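Local coordinates for translation initiation factor eIF2 assembly protein (Schizosaccharomyces pombe, PDB 4ZGP) that acts as an ATP-dependent chaperone that binds the gamma subunit of eIF2 and allows it to assemble with the alpha and beta subunits, at residues K52-P55 / A56-K60; Q99-E102 / K103-E107. All coordinates share one frame; numbering follows the deposited sequence.

Contact 1: K52-P55 / A56-K60; sequences KPIP and ATVLK
I54 reaches forward over the first turn of helix 56-62 and meets V58 and L59 with different branches. Its CD1 lies 3.7 Å from V58 CG1, while its CG2 branch sits 3.9 Å from L59 CD2; in each pair the side chains run at about a right angle, so the methyls touch without lying alongside one another. With I54 CG1 anti to the backbone N (chi1 -169°), the longer branch is carried to V58 and CG2 is left for L59. P55, at the N-cap position, adds its ring carbon CB 4.0 Å from V58 CG2. Its carbonyl starts the helical pattern: L59 N donates to P55 O at 3.0 Å, nearly straight at 162°. Cut back to an alanine here, I54 would probably leave V58 CG1 and the L59 methyls without its apolar branches and open a gap between the loop and the helix's first turn. On the loop side, the backbone of I54 is hydrogen-bonded to F178, and K52 NZ forms a salt bridge with E179. P55, T57 and V58 all touch A97, so the loop leaving strand 48-51 and the start of helix 56-62 pack together against helix 95-107.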
ATOM      1  N   LYS A  52       3.914   4.214  16.139  1.00 27.61           N
ATOM      2  CA  LYS A  52       3.929   5.605  15.733  1.00 29.27           C
ATOM      3  C   LYS A  52       4.048   6.518  16.956  1.00 38.38           C
ATOM      4  O   LYS A  52       3.279   6.377  17.899  1.00 35.77           O
ATOM      5  CB  LYS A  52       2.661   5.943  14.948  1.00 32.44           C
ATOM      6  CG  LYS A  52       2.677   7.310  14.272  1.00 31.67           C
ATOM      7  CD  LYS A  52       1.315   7.613  13.656  1.00 30.98           C
ATOM      8  CE  LYS A  52       1.289   8.961  12.926  1.00 34.06           C
ATOM      9  NZ  LYS A  52       2.307   9.053  11.846  1.00 27.95           N
ATOM     10  N   PRO A  53       5.026   7.432  16.947  1.00 32.95           N
ATOM     11  CA  PRO A  53       6.019   7.540  15.873  1.00 34.69           C
ATOM     12  C   PRO A  53       7.015   6.385  15.875  1.00 38.50           C
ATOM     13  O   PRO A  53       7.131   5.648  16.853  1.00 37.02           O
ATOM     14  CB  PRO A  53       6.725   8.863  16.170  1.00 41.06           C
ATOM     15  CG  PRO A  53       6.499   9.096  17.618  1.00 40.73           C
ATOM     16  CD  PRO A  53       5.155   8.518  17.932  1.00 41.50           C
ATOM     17  N   ILE A  54       7.705   6.221  14.760  1.00 35.02           N
ATOM     18  CA  ILE A  54       8.708   5.177  14.629  1.00 41.53           C
ATOM     19  C   ILE A  54       9.864   5.468  15.589  1.00 40.92           C
ATOM     20  O   ILE A  54      10.290   6.615  15.716  1.00 45.40           O
ATOM     21  CB  ILE A  54       9.201   5.075  13.155  1.00 37.85           C
ATOM     22  CG1 ILE A  54      10.044   3.823  12.939  1.00 42.25           C
ATOM     23  CG2 ILE A  54       9.951   6.343  12.732  1.00 35.55           C
ATOM     24  CD1 ILE A  54      10.220   3.500  11.485  1.00 43.74           C
ATOM     25  N   PRO A  55      10.344   4.438  16.308  1.00 42.20           N
ATOM     26  CA  PRO A  55      11.496   4.626  17.202  1.00 42.37           C
ATOM     27  C   PRO A  55      12.683   5.216  16.462  1.00 43.42           C
ATOM     28  O   PRO A  55      13.006   4.760  15.366  1.00 43.03           O
ATOM     29  CB  PRO A  55      11.793   3.211  17.694  1.00 42.17           C
ATOM     30  CG  PRO A  55      10.452   2.535  17.670  1.00 40.74           C
ATOM     31  CD  PRO A  55       9.731   3.107  16.464  1.00 38.11           C
ATOM     32  N   ALA A  56      13.310   6.230  17.050  1.00 46.96           N
ATOM     33  CA  ALA A  56      14.387   6.957  16.392  1.00 41.22           C
ATOM     34  C   ALA A  56      15.580   6.071  16.016  1.00 44.79           C
ATOM     35  O   ALA A  56      16.229   6.308  14.992  1.00 45.66           O
ATOM     36  CB  ALA A  56      14.853   8.105  17.278  1.00 51.58           C
ATOM     37  N   THR A  57      15.888   5.060  16.829  1.00 44.63           N
ATOM     38  CA  THR A  57      17.029   4.205  16.504  1.00 44.05           C
ATOM     39  C   THR A  57      16.704   3.347  15.284  1.00 46.15           C
ATOM     40  O   THR A  57      17.591   3.025  14.497  1.00 44.38           O
ATOM     41  CB  THR A  57      17.455   3.299  17.682  1.00 43.58           C
ATOM     42  OG1 THR A  57      16.415   2.364  17.993  1.00 45.65           O
ATOM     43  CG2 THR A  57      17.764   4.150  18.909  1.00 52.56           C
ATOM     44  N   VAL A  58      15.431   2.988  15.123  1.00 42.72           N
ATOM     45  CA  VAL A  58      14.995   2.274  13.932  1.00 35.40           C
ATOM     46  C   VAL A  58      15.149   3.183  12.708  1.00 39.76           C
ATOM     47  O   VAL A  58      15.682   2.775  11.667  1.00 39.19           O
ATOM     48  CB  VAL A  58      13.529   1.777  14.063  1.00 34.44           C
ATOM     49  CG1 VAL A  58      12.975   1.319  12.716  1.00 33.24           C
ATOM     50  CG2 VAL A  58      13.439   0.639  15.071  1.00 30.22           C
ATOM     51  N   LEU A  59      14.685   4.417  12.849  1.00 40.30           N
ATOM     52  CA  LEU A  59      14.751   5.406  11.783  1.00 42.24           C
ATOM     53  C   LEU A  59      16.193   5.610  11.340  1.00 45.92           C
ATOM     54  O   LEU A  59      16.490   5.681  10.148  1.00 44.27           O
ATOM     55  CB  LEU A  59      14.133   6.720  12.262  1.00 45.76           C
ATOM     56  CG  LEU A  59      13.709   7.791  11.265  1.00 49.83           C
ATOM     57  CD1 LEU A  59      12.916   7.169  10.146  1.00 46.49           C
ATOM     58  CD2 LEU A  59      12.876   8.836  11.988  1.00 43.95           C
ATOM     59  N   LYS A  60      17.088   5.671  12.318  1.00 44.69           N
ATOM     60  CA  LYS A  60      18.510   5.878  12.064  1.00 45.14           C
ATOM     61  C   LYS A  60      19.096   4.713  11.258  1.00 46.90           C
ATOM     62  O   LYS A  60      19.806   4.915  10.274  1.00 45.29           O
ATOM     63  CB  LYS A  60      19.245   6.060  13.397  1.00 52.74           C
ATOM     64  CG  LYS A  60      20.610   6.739  13.310  1.00 61.84           C
ATOM     65  CD  LYS A  60      21.732   5.731  13.096  1.00 62.91           C
ATOM     66  CE  LYS A  60      23.079   6.299  13.534  1.00 67.30           C
ATOM     67  NZ  LYS A  60      23.380   7.600  12.869  1.00 66.76           N
TER

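Contact 2: Q99-E102 / K103-E107; sequences QLIE and KAIKE
I101 and I105, one turn apart on helix 95-107, meet through I101 CG2 and I105 CD1 at 4.1 Å, their side chains crossing at a slant. I105 has CG1 anti to its carbonyl carbon (chi1 -63°), which directs that branch back along the helix and brings CG1 to 3.3 Å from I101 O. The same oxygen accepts from I105 N at 3.0 Å, so I105 meets this carbonyl with both its N-H and its CG1, and A104 CB borders the same oxygen.

Three more i to i+4 bonds satisfy the carbonyls of this stretch. K103 N gives the shortest, 2.8 Å to Q99 O, but it is also the most bent, at 142° about the hydrogen. A104 N to L100 O is longer at 3.2 Å and straighter at 165°. K106 N donates to E102 O at 3.0 Å. E107 N, in turn, donates to K103 O.

Among the side chains, E102 runs extended beyond CG, and its OE2 accepts from A138 N, the first residue of helix 138-146; this places a carboxylate at that helix's N-terminal end, where the helix dipole would probably favour its negative charge. K103 bends at its outer torsions toward E107, but NZ to OE1 is a long salt bridge of 4.0 Å.

The pattern is that of an amphipathic alpha-helix laid on a sheet: I101 and A104 touch L182 of strand 180-184, I101 and I105 reach helix 138-146, and K103, K106 and E107 are exposed. In this ATP-grasp protein, the same strand ends in the ATP-binding residues K183 and E184.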
ATOM      1  N   GLN A  99      12.299  -5.325  20.939  1.00 33.00           N
ATOM      2  CA  GLN A  99      11.265  -6.036  21.699  1.00 34.52           C
ATOM      3  C   GLN A  99       9.860  -5.535  21.351  1.00 35.89           C
ATOM      4  O   GLN A  99       8.899  -6.321  21.293  1.00 34.49           O
ATOM      5  CB  GLN A  99      11.516  -5.890  23.202  1.00 20.00           C
ATOM      6  CG  GLN A  99      12.785  -6.569  23.690  1.00 20.00           C
ATOM      7  CD  GLN A  99      12.786  -8.061  23.429  1.00 20.00           C
ATOM      8  OE1 GLN A  99      11.762  -8.726  23.586  1.00 20.00           O
ATOM      9  NE2 GLN A  99      13.938  -8.591  23.026  1.00 20.00           N
ATOM     10  N   LEU A 100       9.754  -4.234  21.110  1.00 31.03           N
ATOM     11  CA  LEU A 100       8.487  -3.617  20.725  1.00 38.26           C
ATOM     12  C   LEU A 100       7.986  -4.209  19.412  1.00 36.13           C
ATOM     13  O   LEU A 100       6.820  -4.591  19.277  1.00 37.59           O
ATOM     14  CB  LEU A 100       8.651  -2.100  20.599  1.00 37.54           C
ATOM     15  CG  LEU A 100       7.383  -1.243  20.540  1.00 46.31           C
ATOM     16  CD1 LEU A 100       6.412  -1.644  21.638  1.00 49.94           C
ATOM     17  CD2 LEU A 100       7.738   0.234  20.669  1.00 46.66           C
ATOM     18  N   ILE A 101       8.894  -4.312  18.453  1.00 33.23           N
ATOM     19  CA  ILE A 101       8.576  -4.910  17.167  1.00 27.14           C
ATOM     20  C   ILE A 101       8.185  -6.364  17.312  1.00 31.78           C
ATOM     21  O   ILE A 101       7.192  -6.804  16.749  1.00 29.29           O
ATOM     22  CB  ILE A 101       9.760  -4.769  16.218  1.00 31.86           C
ATOM     23  CG1 ILE A 101       9.992  -3.279  15.936  1.00 27.98           C
ATOM     24  CG2 ILE A 101       9.552  -5.591  14.949  1.00 28.64           C
ATOM     25  CD1 ILE A 101      11.209  -3.006  15.096  1.00 26.51           C
ATOM     26  N   GLU A 102       8.935  -7.127  18.105  1.00 29.75           N
ATOM     27  CA  GLU A 102       8.618  -8.540  18.168  1.00 30.82           C
ATOM     28  C   GLU A 102       7.397  -8.812  19.048  1.00 30.04           C
ATOM     29  O   GLU A 102       6.763  -9.865  18.935  1.00 35.28           O
ATOM     30  CB  GLU A 102       9.855  -9.326  18.619  1.00 36.57           C
ATOM     31  CG  GLU A 102      10.834  -9.437  17.439  1.00 35.69           C
ATOM     32  CD  GLU A 102      12.200  -9.996  17.791  1.00 40.83           C
ATOM     33  OE1 GLU A 102      12.482 -10.200  18.994  1.00 38.39           O
ATOM     34  OE2 GLU A 102      12.987 -10.233  16.837  1.00 32.63           O
ATOM     35  N   LYS A 103       7.045  -7.859  19.897  1.00 34.09           N
ATOM     36  CA  LYS A 103       5.789  -7.949  20.629  1.00 35.66           C
ATOM     37  C   LYS A 103       4.624  -7.894  19.635  1.00 37.90           C
ATOM     38  O   LYS A 103       3.705  -8.723  19.669  1.00 33.98           O
ATOM     39  CB  LYS A 103       5.687  -6.821  21.658  1.00 40.45           C
ATOM     40  CG  LYS A 103       4.317  -6.682  22.310  1.00 45.50           C
ATOM     41  CD  LYS A 103       4.297  -5.566  23.351  1.00 53.13           C
ATOM     42  CE  LYS A 103       4.723  -6.092  24.711  1.00 57.49           C
ATOM     43  NZ  LYS A 103       3.824  -7.199  25.151  1.00 57.65           N
ATOM     44  N   ALA A 104       4.690  -6.922  18.736  1.00 34.62           N
ATOM     45  CA  ALA A 104       3.686  -6.774  17.683  1.00 36.15           C
ATOM     46  C   ALA A 104       3.595  -8.018  16.792  1.00 33.73           C
ATOM     47  O   ALA A 104       2.503  -8.482  16.464  1.00 31.49           O
ATOM     48  CB  ALA A 104       3.993  -5.545  16.855  1.00 35.81           C
ATOM     49  N   ILE A 105       4.744  -8.578  16.424  1.00 33.38           N
ATOM     50  CA  ILE A 105       4.754  -9.777  15.600  1.00 28.61           C
ATOM     51  C   ILE A 105       4.061 -10.942  16.296  1.00 31.22           C
ATOM     52  O   ILE A 105       3.231 -11.634  15.700  1.00 30.17           O
ATOM     53  CB  ILE A 105       6.193 -10.169  15.222  1.00 29.07           C
ATOM     54  CG1 ILE A 105       6.820  -9.061  14.374  1.00 29.81           C
ATOM     55  CG2 ILE A 105       6.202 -11.521  14.491  1.00 29.64           C
ATOM     56  CD1 ILE A 105       8.260  -9.327  13.939  1.00 32.35           C
ATOM     57  N   LYS A 106       4.407 -11.159  17.565  1.00 35.86           N
ATOM     58  CA  LYS A 106       3.761 -12.194  18.373  1.00 33.14           C
ATOM     59  C   LYS A 106       2.245 -12.009  18.434  1.00 28.05           C
ATOM     60  O   LYS A 106       1.467 -12.953  18.233  1.00 34.22           O
ATOM     61  CB  LYS A 106       4.332 -12.186  19.794  1.00 37.30           C
ATOM     62  CG  LYS A 106       3.588 -13.103  20.753  1.00 37.83           C
ATOM     63  CD  LYS A 106       4.026 -12.857  22.204  1.00 40.32           C
ATOM     64  CE  LYS A 106       4.010 -11.370  22.543  1.00 44.45           C
ATOM     65  NZ  LYS A 106       4.647 -11.069  23.861  1.00 46.97           N
ATOM     66  N   GLU A 107       1.831 -10.781  18.710  1.00 29.12           N
ATOM     67  CA  GLU A 107       0.410 -10.430  18.774  1.00 35.07           C
ATOM     68  C   GLU A 107      -0.340 -10.628  17.456  1.00 37.34           C
ATOM     69  O   GLU A 107      -1.564 -10.775  17.452  1.00 37.66           O
ATOM     70  CB  GLU A 107       0.267  -8.983  19.231  1.00 36.17           C
ATOM     71  CG  GLU A 107       0.537  -8.797  20.717  1.00 38.98           C
ATOM     72  CD  GLU A 107       0.708  -7.341  21.105  1.00 47.01           C
ATOM     73  OE1 GLU A 107       1.084  -7.077  22.267  1.00 52.06           O
ATOM     74  OE2 GLU A 107       0.480  -6.460  20.246  1.00 53.68           O
TER

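In the fold
From the N terminus, the chain leaves strand 48-51, an outermost strand of the three-stranded antiparallel sheet, and contact 1 turns it directly into helix 56-62. After a segment that includes the unmodelled residues 70-90, it enters helix 95-107, where contact 2 spans successive turns. The two contacts are in series and neither encloses the other, since each is made within one continuous stretch and closes no long loop. Their centres lie 15 Å apart, yet they meet where V58 CG2 packs 4.3 Å from I101 CD1. Helix 56-62 is thereby joined to helix 95-107, whose I101 also rests on the central strand 180-184 of the sheet.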